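Local coordinates for protein cytosine deaminase (Klebsiella pneumoniae, PDB 4R85) that catalyses the hydrolytic deamination of cytosine-type bases, 5-methylcytosine among them, probably with the aid of an iron(II) ion in an amidohydrolase-fold active site, at residues I57-T62 with Q129-V134. Numbering follows the deposited sequence.
Sequences IHLDAT and QALLAV. With FE2 (Fe (II) ion), chain H; 17E (5-methylcytosine), chain G.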
# COMPACT_ATOMS: atom_id res chain seq x y z
N ILE A 57 -9.04 10.28 12.13
CA ILE A 57 -9.97 10.01 11.04
C ILE A 57 -11.04 11.10 11.08
O ILE A 57 -11.26 11.70 12.13
CB ILE A 57 -10.59 8.60 11.19
CG1 ILE A 57 -11.45 8.24 9.98
CG2 ILE A 57 -11.36 8.48 12.52
CD1 ILE A 57 -11.64 6.72 9.82
N HIS A 58 -11.67 11.38 9.93
CA HIS A 58 -12.75 12.36 9.87
C HIS A 58 -14.08 11.66 9.67
O HIS A 58 -14.54 11.50 8.53
CB HIS A 58 -12.54 13.34 8.71
CG HIS A 58 -11.29 14.17 8.84
ND1 HIS A 58 -11.32 15.50 9.18
CD2 HIS A 58 -9.99 13.85 8.64
CE1 HIS A 58 -10.09 15.97 9.20
NE2 HIS A 58 -9.27 15.00 8.88
N LEU A 59 -14.69 11.25 10.77
CA LEU A 59 -15.96 10.50 10.71
C LEU A 59 -17.14 11.34 10.23
O LEU A 59 -18.12 10.79 9.73
CB LEU A 59 -16.29 9.87 12.06
CG LEU A 59 -15.38 8.71 12.46
CD1 LEU A 59 -15.81 8.14 13.80
CD2 LEU A 59 -15.38 7.65 11.37
N ASP A 60 -17.07 12.65 10.37
CA ASP A 60 -18.18 13.47 9.89
C ASP A 60 -18.28 13.45 8.37
O ASP A 60 -19.38 13.52 7.81
CB ASP A 60 -18.14 14.91 10.45
CG ASP A 60 -16.89 15.68 10.04
OD1 ASP A 60 -16.96 16.93 10.07
OD2 ASP A 60 -15.85 15.06 9.70
N ALA A 61 -17.13 13.33 7.71
CA ALA A 61 -17.08 13.39 6.24
C ALA A 61 -17.03 12.02 5.58
O ALA A 61 -17.10 11.92 4.36
CB ALA A 61 -15.89 14.24 5.79
N THR A 62 -16.93 10.97 6.38
CA THR A 62 -16.76 9.63 5.82
C THR A 62 -17.92 9.21 4.90
O THR A 62 -19.08 9.54 5.15
CB THR A 62 -16.53 8.58 6.94
OG1 THR A 62 -16.11 7.34 6.36
CG2 THR A 62 -17.81 8.37 7.73
N GLN A 129 -22.99 17.17 17.09
CA GLN A 129 -24.10 16.64 17.87
C GLN A 129 -24.27 15.15 17.64
O GLN A 129 -24.39 14.37 18.58
CB GLN A 129 -25.40 17.37 17.51
CG GLN A 129 -25.41 18.82 17.96
CD GLN A 129 -26.62 19.59 17.46
OE1 GLN A 129 -27.70 19.02 17.27
NE2 GLN A 129 -26.45 20.89 17.25
N ALA A 130 -24.25 14.75 16.37
CA ALA A 130 -24.43 13.34 16.03
C ALA A 130 -23.29 12.49 16.60
O ALA A 130 -23.52 11.41 17.15
CB ALA A 130 -24.53 13.15 14.52
N LEU A 131 -22.06 12.97 16.48
CA LEU A 131 -20.90 12.18 16.90
C LEU A 131 -20.75 12.09 18.42
O LEU A 131 -20.25 11.09 18.92
CB LEU A 131 -19.62 12.66 16.20
CG LEU A 131 -19.64 12.23 14.73
CD1 LEU A 131 -18.66 13.01 13.88
CD2 LEU A 131 -19.36 10.75 14.61
N LEU A 132 -21.18 13.12 19.14
CA LEU A 132 -21.22 13.04 20.60
C LEU A 132 -22.17 11.94 21.05
O LEU A 132 -21.89 11.23 22.01
CB LEU A 132 -21.61 14.38 21.23
CG LEU A 132 -20.54 15.48 21.17
CD1 LEU A 132 -21.15 16.84 21.46
CD2 LEU A 132 -19.42 15.19 22.16
N ALA A 133 -23.29 11.78 20.35
CA ALA A 133 -24.22 10.70 20.66
C ALA A 133 -23.64 9.35 20.24
O ALA A 133 -23.78 8.35 20.96
CB ALA A 133 -25.57 10.93 19.99
N VAL A 134 -22.99 9.32 19.07
CA VAL A 134 -22.38 8.11 18.53
C VAL A 134 -21.31 7.58 19.49
O VAL A 134 -21.13 6.37 19.63
CB VAL A 134 -21.75 8.39 17.14
CG1 VAL A 134 -20.63 7.40 16.83
CG2 VAL A 134 -22.82 8.37 16.04
FE FE2 H . -6.94 15.00 8.86
N1 17E G . -9.55 18.37 6.01
C2 17E G . -8.26 18.72 6.04
O2 17E G . -7.93 20.03 6.25
N3 17E G . -7.29 17.82 5.86
C4 17E G . -7.59 16.53 5.64
N4 17E G . -6.53 15.58 5.45
C5 17E G . -8.92 16.11 5.61
C6 17E G . -9.90 17.08 5.81
CM5 17E G . -9.26 14.68 5.37
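Leu131, Leu59 and Asp60 make up the whole touch between helix 126-137 and the loop after strand 47-57, a worked example of a barrel helix meeting the loop that follows a metal-binding strand end, on the side away from the iron. Along the helix, Ala130 comes first and turns to Thr95 of helix 92-108. At Leu131 the contact proper begins. Its CG lies beside the backbone N and anti to the carbonyl carbon (chi1 -73°), and chi2 of 162° sets CD1 nearly anti to CA; the two methyls divide the loop between them. CD1 sits 3.9 Å from Asp60 N and 4.0 Å from Asp60 CB, while CD2 comes within 4.1 Å of Leu59 CB. The touch is purely van der Waals, and the same leucine also packs on Ala99 and on Val118 of strand 111-119.

Both segments belong to the TIM-barrel-like amidohydrolase fold, in which metal ligands sit at the C-terminal ends of the strands. Here strand 47-57 runs out into the His-x-His pair of His56 and His58, and the chain then makes a short turn closed by Ala61 N to His58 O (3.3 Å). The CB of Leu59 is directed toward the helix, that of His58 away from it: His58 NE2 binds the iron at 2.3 Å, together with His56, His209, His241 and Asp308. Methyl CM5 of 5-methylcytosine lies 3.3 Å above one face of that imidazole, offset toward the rim and nearest CD2.

Of the Asp60 side chain it is CB that meets Leu131, beside the contact of its backbone N; the carboxylate lies farther from the leucine, and its OD1 accepts a hydrogen bond from Asp119 N. Farther along the helix, Val134 packs against Ile103 of helix 92-108.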